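Local coordinates for putative type VI secretion protein (Escherichia coli, PDB 4HH5), which is the N-terminal domain of ClpV1, a ClpA/ClpB-family protein that probably binds and hydrolyses ATP through other domains and serves the type VI secretion system, at residues 58-63 and 153-158; 98-103 and 123-128; 103-108 and 115-120. One frame throughout, in Å; residues are numbered along the deposited sequence.

Following the chain from its N terminus, segment 58-63, at the end of helix 54-61, comes first; its partner lies at 153-158, at the end of helix 149-155. Contact 1 therefore closes the longest loop, and the other two lie within it. Both of these join helix 92-107 to helix 115-124: contact 2 pairs 98-103 with 123-128, the C-terminal end of the second helix and the turn after it, and contact 3, nested inside that loop, pairs 103-108 with 115-120. Contacts 2 and 3 share M103 and touch where A101 meets H117 and L118. Contact 1 reaches contact 3 through E158 with S115 and L58 with L119, whereas contacts 1 and 2 do not touch.

Contact 1. Residues 58-63 and 153-158; sequences LGRRYD and DAQSDE
R60 and Q155 meet through their side-chain ends on the surface of the all-helical Clp N-terminal domain, where the last turn of helix 54-61 comes beside the last turn of helix 149-155. The polar part of the contact is a single hydrogen bond: R60 NH2 donates to Q155 OE1 at 3.0 Å, with an N-H...O angle of 143°. The bond is bent at both ends. Seen from the amide, the nitrogen lies above the carbonyl plane instead of on a lone pair, and seen from the guanidinium, the oxygen is tilted out of the plane. The two flat groups are themselves only 21° apart in plane. A long, flexible arginine and a glutamine suit an exposed place such as this, since each can span the gap between helices while its polar end stays near water.

Van der Waals contact adds little, and the two segments bury only 94 Å² between them. The hydrocarbon part of Q155 does approach the guanidinium, its CB lying 3.9 Å from R60 NH2. Further in, L58 packs on L152, an apolar contact between the same two helices, and Q155 and S156 touch V57.

Beyond Q155 the chain leaves the helix through an ST turn, in which S156 OG accepts from E158 N at 3.1 Å; serine suits the place because its short hydroxyl can reach forward to the N-H two residues on. S156 OG also bonds to D54, and the E158 carboxylate to N16, S115 and the D54 backbone. The R60 chain is extended as far as CD, then bends at chi3 (70°), which turns NH2 toward Q155 OE1.

Contact 2. Residues 98-103 and 123-128; sequences LKQAWM and TENPHL
The side-chain amide of N125 donates to that of Q100, ND2 of N125 lying 2.9 Å from OE1 of Q100, and these two residues bury the most surface in the contact. Q100 projects from the middle of helix 92-107, whereas N125 is the first residue beyond the end of helix 115-124, so within the helical Clp N-terminal domain the bond ties the side of one helix to the turn that follows another. At 174° the N-H...O angle is almost straight. The acceptor lies in the plane of the N125 amide, while the donor stands only slightly off the carbonyl plane of Q100. The asparagine N-H comes to the glutamine oxygen from the side, and the amides, turned 63° against each other, do not stack. The two side chains share the 8.9 Å between the CA atoms of Q100 and N125: the glutamine, extended beyond CG (chi2 -179°), covers about half, and the asparagine meets it from the turn.

L128 is the third participant, on the 3-10 turn 126-128. Its CD1 comes within 3.7 Å of Q100 OE1, and the same side chain packs on A96, L97 and L122, where a leucine suits the buried space between the two helices.

Chemically, then, the pairing helps to hold each amide's rotation; as modelled, N125 donates and Q100 accepts, a bond between neutral groups that needs no charged partner.

Contact 3. Residues 103-108 and 115-120; sequences MVASLQ and SVHLLG
A105 lays its methyl group over one face of the H117 imidazole, with CB 3.6 Å from the ring centroid and 15° off the ring normal, a CH-pi contact. H117 CG stands anti to the carbonyl carbon (chi1 -58°), which points the ring toward A105. A residue as small as alanine lets helix 92-107 come close, and the CA atoms of A105 and H117 are 6.0 Å apart. V116 CG1 sits over the opposite face, so the ring is sandwiched between aliphatic groups. V104 adds apolar cover obliquely, its CG1 lying 4.2 Å from H117 CD2; its CG2 is 4.4 Å from G120 C, and glycine suits that spot because it has no side chain to press on V104 CG1.

The ring edge is polar. Q108 OE1 lies near its plane, 3.6 Å from H117 NE2, too far to count as a hydrogen bond. The firmer partner is the backbone N of R114, bonded to H117 ND1, and E110 bonds weakly to NE2. Histidine suits this buried place because its faces pack against carbon while its nitrogens serve the intervening loop.

Helix 103-107 and helix 115-120, linked by the residues between them, cross at 113° with axes 9.2 Å apart: two consecutive helices set at a steep angle, part of the all-helical Clp N-terminal domain.

Contact 1. Residues 58-63 and 153-158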
loop_
_atom_site.group_PDB
_atom_site.type_symbol
_atom_site.label_atom_id
_atom_site.label_comp_id
_atom_site.label_asym_id
_atom_site.label_seq_id
_atom_site.Cartn_x
_atom_site.Cartn_y
_atom_site.Cartn_z
ATOM N N LEU A 58 -6.185 11.914 0.694
ATOM C CA LEU A 58 -5.712 12.313 2.022
ATOM C C LEU A 58 -4.590 13.347 1.934
ATOM O O LEU A 58 -4.641 14.356 2.646
ATOM C CB LEU A 58 -5.308 11.085 2.853
ATOM C CG LEU A 58 -6.458 10.124 3.199
ATOM C CD1 LEU A 58 -5.928 8.802 3.711
ATOM C CD2 LEU A 58 -7.431 10.731 4.188
ATOM N N GLY A 59 -3.657 13.138 0.996
ATOM C CA GLY A 59 -2.556 14.059 0.717
ATOM C C GLY A 59 -3.051 15.434 0.325
ATOM O O GLY A 59 -2.546 16.447 0.817
ATOM N N ARG A 60 -4.080 15.476 -0.535
ATOM C CA ARG A 60 -4.709 16.719 -0.975
ATOM C C ARG A 60 -5.440 17.393 0.199
ATOM O O ARG A 60 -5.249 18.589 0.432
ATOM C CB ARG A 60 -5.665 16.451 -2.162
ATOM C CG ARG A 60 -6.414 17.704 -2.632
ATOM C CD ARG A 60 -7.106 17.538 -3.969
ATOM N NE ARG A 60 -8.261 16.641 -3.890
ATOM C CZ ARG A 60 -8.302 15.422 -4.418
ATOM N NH1 ARG A 60 -7.256 14.943 -5.083
ATOM N NH2 ARG A 60 -9.392 14.676 -4.296
ATOM N N ARG A 61 -6.246 16.626 0.952
ATOM C CA ARG A 61 -6.990 17.161 2.097
ATOM C C ARG A 61 -6.081 17.751 3.202
ATOM O O ARG A 61 -6.398 18.805 3.769
ATOM C CB ARG A 61 -7.897 16.080 2.698
ATOM C CG ARG A 61 -8.803 16.609 3.801
ATOM C CD ARG A 61 -10.248 16.516 3.389
ATOM N NE ARG A 61 -11.111 17.499 4.045
ATOM C CZ ARG A 61 -11.548 17.405 5.298
ATOM N NH1 ARG A 61 -12.342 18.338 5.800
ATOM N NH2 ARG A 61 -11.175 16.385 6.063
ATOM N N TYR A 62 -4.996 17.041 3.532
ATOM C CA TYR A 62 -4.079 17.423 4.609
ATOM C C TYR A 62 -2.819 18.146 4.160
ATOM O O TYR A 62 -1.901 18.338 4.950
ATOM C CB TYR A 62 -3.813 16.236 5.541
ATOM C CG TYR A 62 -5.087 15.822 6.237
ATOM C CD1 TYR A 62 -5.598 16.568 7.297
ATOM C CD2 TYR A 62 -5.849 14.760 5.761
ATOM C CE1 TYR A 62 -6.810 16.238 7.895
ATOM C CE2 TYR A 62 -7.066 14.421 6.351
ATOM C CZ TYR A 62 -7.548 15.169 7.412
ATOM O OH TYR A 62 -8.744 14.838 7.997
ATOM N N ASP A 63 -2.809 18.587 2.898
ATOM C CA ASP A 63 -1.745 19.362 2.271
ATOM C C ASP A 63 -0.344 18.780 2.448
ATOM O O ASP A 63 0.591 19.481 2.838
ATOM C CB ASP A 63 -1.829 20.846 2.679
ATOM C CG ASP A 63 -1.163 21.770 1.682
ATOM O OD1 ASP A 63 -1.352 21.560 0.457
ATOM O OD2 ASP A 63 -0.442 22.691 2.119
ATOM N N ASP A 153 -15.012 8.055 0.158
ATOM C CA ASP A 153 -16.053 7.522 -0.716
ATOM C C ASP A 153 -16.577 8.567 -1.724
ATOM O O ASP A 153 -17.105 8.196 -2.769
ATOM C CB ASP A 153 -17.171 6.862 0.109
ATOM C CG ASP A 153 -16.775 5.530 0.741
ATOM O OD1 ASP A 153 -15.690 4.998 0.394
ATOM O OD2 ASP A 153 -17.562 5.004 1.555
ATOM N N ALA A 154 -16.391 9.865 -1.437
ATOM C CA ALA A 154 -16.828 10.912 -2.358
ATOM C C ALA A 154 -15.733 11.314 -3.363
ATOM O O ALA A 154 -16.058 11.791 -4.447
ATOM C CB ALA A 154 -17.283 12.136 -1.579
ATOM N N GLN A 155 -14.443 11.130 -3.006
ATOM C CA GLN A 155 -13.332 11.610 -3.838
ATOM C C GLN A 155 -12.364 10.585 -4.437
ATOM O O GLN A 155 -11.667 10.905 -5.396
ATOM C CB GLN A 155 -12.531 12.660 -3.042
ATOM C CG GLN A 155 -13.359 13.835 -2.510
ATOM C CD GLN A 155 -12.514 14.909 -1.867
ATOM O OE1 GLN A 155 -11.285 14.893 -1.927
ATOM N NE2 GLN A 155 -13.160 15.894 -1.268
ATOM N N SER A 156 -12.250 9.402 -3.842
ATOM C CA SER A 156 -11.287 8.394 -4.286
ATOM C C SER A 156 -11.837 7.513 -5.399
ATOM O O SER A 156 -13.026 7.215 -5.399
ATOM C CB SER A 156 -10.868 7.530 -3.096
ATOM O OG SER A 156 -9.974 6.490 -3.450
ATOM N N ASP A 157 -10.956 7.042 -6.306
ATOM C CA ASP A 157 -11.317 6.095 -7.373
ATOM C C ASP A 157 -11.578 4.694 -6.775
ATOM O O ASP A 157 -12.098 3.821 -7.467
ATOM C CB ASP A 157 -10.212 6.023 -8.446
ATOM C CG ASP A 157 -10.407 6.951 -9.638
ATOM O OD1 ASP A 157 -11.230 7.889 -9.537
ATOM O OD2 ASP A 157 -9.725 6.751 -10.661
ATOM N N GLU A 158 -11.229 4.493 -5.482
ATOM C CA GLU A 158 -11.435 3.241 -4.731
ATOM C C GLU A 158 -12.808 3.202 -4.011
ATOM O O GLU A 158 -13.063 2.309 -3.195
ATOM C CB GLU A 158 -10.324 3.064 -3.687
ATOM C CG GLU A 158 -8.925 3.040 -4.258
ATOM C CD GLU A 158 -7.885 2.788 -3.191
ATOM O OE1 GLU A 158 -7.744 1.622 -2.761
ATOM O OE2 GLU A 158 -7.220 3.760 -2.771
#

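Contact 2. Residues 98-103 and 123-128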
loop_
_atom_site.group_PDB
_atom_site.type_symbol
_atom_site.label_atom_id
_atom_site.label_comp_id
_atom_site.label_asym_id
_atom_site.label_seq_id
_atom_site.Cartn_x
_atom_site.Cartn_y
_atom_site.Cartn_z
ATOM N N LEU A 98 0.064 -6.662 4.220
ATOM C CA LEU A 98 -1.119 -7.213 3.549
ATOM C C LEU A 98 -2.081 -7.842 4.559
ATOM O O LEU A 98 -3.269 -7.563 4.532
ATOM C CB LEU A 98 -0.656 -8.294 2.557
ATOM C CG LEU A 98 -1.428 -8.580 1.257
ATOM C CD1 LEU A 98 -2.705 -7.749 1.092
ATOM C CD2 LEU A 98 -0.520 -8.415 0.074
ATOM N N LYS A 99 -1.550 -8.699 5.423
ATOM C CA LYS A 99 -2.268 -9.431 6.466
ATOM C C LYS A 99 -2.875 -8.474 7.497
ATOM O O LYS A 99 -4.042 -8.625 7.855
ATOM C CB LYS A 99 -1.289 -10.460 7.067
ATOM C CG LYS A 99 -1.503 -10.948 8.474
ATOM C CD LYS A 99 -0.440 -11.986 8.799
ATOM C CE LYS A 99 -0.292 -12.244 10.274
ATOM N NZ LYS A 99 0.824 -13.189 10.543
ATOM N N GLN A 100 -2.098 -7.473 7.937
ATOM C CA GLN A 100 -2.589 -6.481 8.896
ATOM C C GLN A 100 -3.645 -5.561 8.307
ATOM O O GLN A 100 -4.603 -5.215 9.004
ATOM C CB GLN A 100 -1.438 -5.713 9.534
ATOM C CG GLN A 100 -0.724 -6.600 10.571
ATOM C CD GLN A 100 0.416 -5.934 11.279
ATOM O OE1 GLN A 100 1.045 -5.006 10.766
ATOM N NE2 GLN A 100 0.713 -6.407 12.486
ATOM N N ALA A 101 -3.496 -5.198 7.021
ATOM C CA ALA A 101 -4.470 -4.358 6.317
ATOM C C ALA A 101 -5.793 -5.107 6.184
ATOM O O ALA A 101 -6.851 -4.498 6.339
ATOM C CB ALA A 101 -3.952 -3.962 4.947
ATOM N N TRP A 102 -5.734 -6.436 5.932
ATOM C CA TRP A 102 -6.945 -7.259 5.855
ATOM C C TRP A 102 -7.626 -7.308 7.222
ATOM O O TRP A 102 -8.851 -7.224 7.312
ATOM C CB TRP A 102 -6.641 -8.685 5.358
ATOM C CG TRP A 102 -7.787 -9.647 5.547
ATOM C CD1 TRP A 102 -7.755 -10.830 6.221
ATOM C CD2 TRP A 102 -9.148 -9.467 5.114
ATOM N NE1 TRP A 102 -9.000 -11.414 6.213
ATOM C CE2 TRP A 102 -9.878 -10.593 5.553
ATOM C CE3 TRP A 102 -9.830 -8.447 4.418
ATOM C CZ2 TRP A 102 -11.250 -10.738 5.308
ATOM C CZ3 TRP A 102 -11.189 -8.590 4.180
ATOM C CH2 TRP A 102 -11.884 -9.727 4.616
ATOM N N MET A 103 -6.826 -7.435 8.286
ATOM C CA MET A 103 -7.355 -7.477 9.640
ATOM C C MET A 103 -8.021 -6.158 10.015
ATOM O O MET A 103 -9.117 -6.189 10.583
ATOM C CB MET A 103 -6.308 -7.985 10.631
ATOM C CG MET A 103 -5.977 -9.465 10.365
ATOM S SD MET A 103 -4.831 -10.265 11.493
ATOM C CE MET A 103 -3.357 -9.467 11.071
ATOM N N THR A 123 0.226 2.993 9.942
ATOM C CA THR A 123 0.227 3.940 11.063
ATOM C C THR A 123 0.299 3.236 12.438
ATOM O O THR A 123 0.789 3.822 13.406
ATOM C CB THR A 123 -0.898 4.987 10.889
ATOM O OG1 THR A 123 -0.599 6.157 11.654
ATOM C CG2 THR A 123 -2.275 4.451 11.248
ATOM N N GLU A 124 -0.183 1.978 12.502
ATOM C CA GLU A 124 -0.170 1.141 13.710
ATOM C C GLU A 124 1.105 0.296 13.810
ATOM O O GLU A 124 1.444 -0.176 14.894
ATOM C CB GLU A 124 -1.420 0.250 13.765
ATOM C CG GLU A 124 -2.655 0.972 14.283
ATOM C CD GLU A 124 -2.802 1.122 15.790
ATOM O OE1 GLU A 124 -2.020 0.498 16.544
ATOM O OE2 GLU A 124 -3.728 1.850 16.216
ATOM N N ASN A 125 1.806 0.106 12.681
ATOM C CA ASN A 125 3.066 -0.636 12.614
ATOM C C ASN A 125 4.042 0.175 11.734
ATOM O O ASN A 125 4.319 -0.240 10.604
ATOM C CB ASN A 125 2.815 -2.037 12.040
ATOM C CG ASN A 125 3.932 -3.038 12.241
ATOM O OD1 ASN A 125 5.013 -2.731 12.764
ATOM N ND2 ASN A 125 3.694 -4.267 11.805
ATOM N N PRO A 126 4.533 1.363 12.201
ATOM C CA PRO A 126 5.395 2.194 11.334
ATOM C C PRO A 126 6.680 1.567 10.805
ATOM O O PRO A 126 7.150 1.970 9.740
ATOM C CB PRO A 126 5.642 3.465 12.155
ATOM C CG PRO A 126 5.340 3.089 13.555
ATOM C CD PRO A 126 4.285 2.027 13.498
ATOM N N HIS A 127 7.204 0.548 11.494
ATOM C CA HIS A 127 8.430 -0.130 11.072
ATOM C C HIS A 127 8.319 -1.042 9.848
ATOM O O HIS A 127 9.339 -1.553 9.384
ATOM C CB HIS A 127 9.161 -0.775 12.253
ATOM C CG HIS A 127 9.675 0.225 13.243
ATOM N ND1 HIS A 127 9.590 -0.003 14.606
ATOM C CD2 HIS A 127 10.253 1.434 13.036
ATOM C CE1 HIS A 127 10.134 1.059 15.181
ATOM N NE2 HIS A 127 10.533 1.957 14.276
ATOM N N LEU A 128 7.101 -1.175 9.267
ATOM C CA LEU A 128 6.891 -1.932 8.027
ATOM C C LEU A 128 7.556 -1.204 6.839
ATOM O O LEU A 128 7.788 -1.811 5.795
ATOM C CB LEU A 128 5.402 -2.160 7.752
ATOM C CG LEU A 128 4.679 -3.165 8.655
ATOM C CD1 LEU A 128 3.199 -3.121 8.415
ATOM C CD2 LEU A 128 5.211 -4.594 8.463
#

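Contact 3. Residues 103-108 and 115-120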
loop_
_atom_site.group_PDB
_atom_site.type_symbol
_atom_site.label_atom_id
_atom_site.label_comp_id
_atom_site.label_asym_id
_atom_site.label_seq_id
_atom_site.Cartn_x
_atom_site.Cartn_y
_atom_site.Cartn_z
ATOM N N MET A 103 -6.826 -7.435 8.286
ATOM C CA MET A 103 -7.355 -7.477 9.640
ATOM C C MET A 103 -8.021 -6.158 10.015
ATOM O O MET A 103 -9.117 -6.189 10.583
ATOM C CB MET A 103 -6.308 -7.985 10.631
ATOM C CG MET A 103 -5.977 -9.465 10.365
ATOM S SD MET A 103 -4.831 -10.265 11.493
ATOM C CE MET A 103 -3.357 -9.467 11.071
ATOM N N VAL A 104 -7.439 -5.017 9.567
ATOM C CA VAL A 104 -8.011 -3.665 9.747
ATOM C C VAL A 104 -9.378 -3.587 9.018
ATOM O O VAL A 104 -10.379 -3.185 9.623
ATOM C CB VAL A 104 -7.026 -2.543 9.286
ATOM C CG1 VAL A 104 -7.730 -1.195 9.130
ATOM C CG2 VAL A 104 -5.844 -2.412 10.245
ATOM N N ALA A 105 -9.407 -4.002 7.730
ATOM C CA ALA A 105 -10.601 -3.999 6.877
ATOM C C ALA A 105 -11.689 -4.917 7.420
ATOM O O ALA A 105 -12.843 -4.496 7.514
ATOM C CB ALA A 105 -10.234 -4.422 5.453
ATOM N N SER A 106 -11.326 -6.162 7.790
ATOM C CA SER A 106 -12.295 -7.138 8.297
ATOM C C SER A 106 -12.918 -6.730 9.627
ATOM O O SER A 106 -14.105 -6.972 9.823
ATOM C CB SER A 106 -11.716 -8.547 8.328
ATOM O OG SER A 106 -10.522 -8.609 9.087
ATOM N N LEU A 107 -12.155 -6.027 10.497
ATOM C CA LEU A 107 -12.669 -5.499 11.768
ATOM C C LEU A 107 -13.676 -4.360 11.549
ATOM O O LEU A 107 -14.487 -4.083 12.435
ATOM C CB LEU A 107 -11.536 -5.064 12.709
ATOM C CG LEU A 107 -10.843 -6.173 13.502
ATOM C CD1 LEU A 107 -9.483 -5.710 14.000
ATOM C CD2 LEU A 107 -11.687 -6.626 14.685
ATOM N N GLN A 108 -13.639 -3.723 10.358
ATOM C CA GLN A 108 -14.582 -2.676 9.958
ATOM C C GLN A 108 -15.796 -3.271 9.213
ATOM O O GLN A 108 -16.719 -2.534 8.877
ATOM C CB GLN A 108 -13.894 -1.631 9.069
ATOM C CG GLN A 108 -12.894 -0.735 9.781
ATOM C CD GLN A 108 -12.221 0.224 8.829
ATOM O OE1 GLN A 108 -12.708 0.512 7.731
ATOM N NE2 GLN A 108 -11.084 0.746 9.234
ATOM N N SER A 115 -6.438 1.144 -0.266
ATOM C CA SER A 115 -5.201 1.771 0.224
ATOM C C SER A 115 -5.291 2.395 1.608
ATOM O O SER A 115 -4.301 2.375 2.333
ATOM C CB SER A 115 -4.579 2.716 -0.800
ATOM O OG SER A 115 -5.402 3.842 -1.039
ATOM N N VAL A 116 -6.482 2.872 2.016
ATOM C CA VAL A 116 -6.663 3.428 3.366
ATOM C C VAL A 116 -6.421 2.357 4.444
ATOM O O VAL A 116 -5.970 2.702 5.529
ATOM C CB VAL A 116 -8.007 4.192 3.560
ATOM C CG1 VAL A 116 -9.197 3.235 3.645
ATOM C CG2 VAL A 116 -7.951 5.101 4.788
ATOM N N HIS A 117 -6.699 1.065 4.135
ATOM C CA HIS A 117 -6.468 -0.050 5.071
ATOM C C HIS A 117 -4.984 -0.344 5.174
ATOM O O HIS A 117 -4.507 -0.674 6.257
ATOM C CB HIS A 117 -7.255 -1.314 4.675
ATOM C CG HIS A 117 -8.734 -1.088 4.590
ATOM N ND1 HIS A 117 -9.477 -1.585 3.538
ATOM C CD2 HIS A 117 -9.559 -0.426 5.437
ATOM C CE1 HIS A 117 -10.726 -1.215 3.774
ATOM N NE2 HIS A 117 -10.819 -0.499 4.898
ATOM N N LEU A 118 -4.250 -0.191 4.058
ATOM C CA LEU A 118 -2.791 -0.341 4.041
ATOM C C LEU A 118 -2.212 0.806 4.870
ATOM O O LEU A 118 -1.260 0.598 5.615
ATOM C CB LEU A 118 -2.233 -0.270 2.604
ATOM C CG LEU A 118 -2.777 -1.297 1.584
ATOM C CD1 LEU A 118 -2.288 -0.973 0.170
ATOM C CD2 LEU A 118 -2.354 -2.710 1.940
ATOM N N LEU A 119 -2.828 2.010 4.778
ATOM C CA LEU A 119 -2.385 3.168 5.546
ATOM C C LEU A 119 -2.664 2.969 7.033
ATOM O O LEU A 119 -1.797 3.254 7.859
ATOM C CB LEU A 119 -3.004 4.473 5.021
ATOM C CG LEU A 119 -2.441 5.748 5.622
ATOM C CD1 LEU A 119 -0.961 5.918 5.282
ATOM C CD2 LEU A 119 -3.219 6.939 5.155
ATOM N N GLY A 120 -3.836 2.420 7.347
ATOM C CA GLY A 120 -4.226 2.106 8.717
ATOM C C GLY A 120 -3.285 1.108 9.356
ATOM O O GLY A 120 -2.875 1.282 10.509
#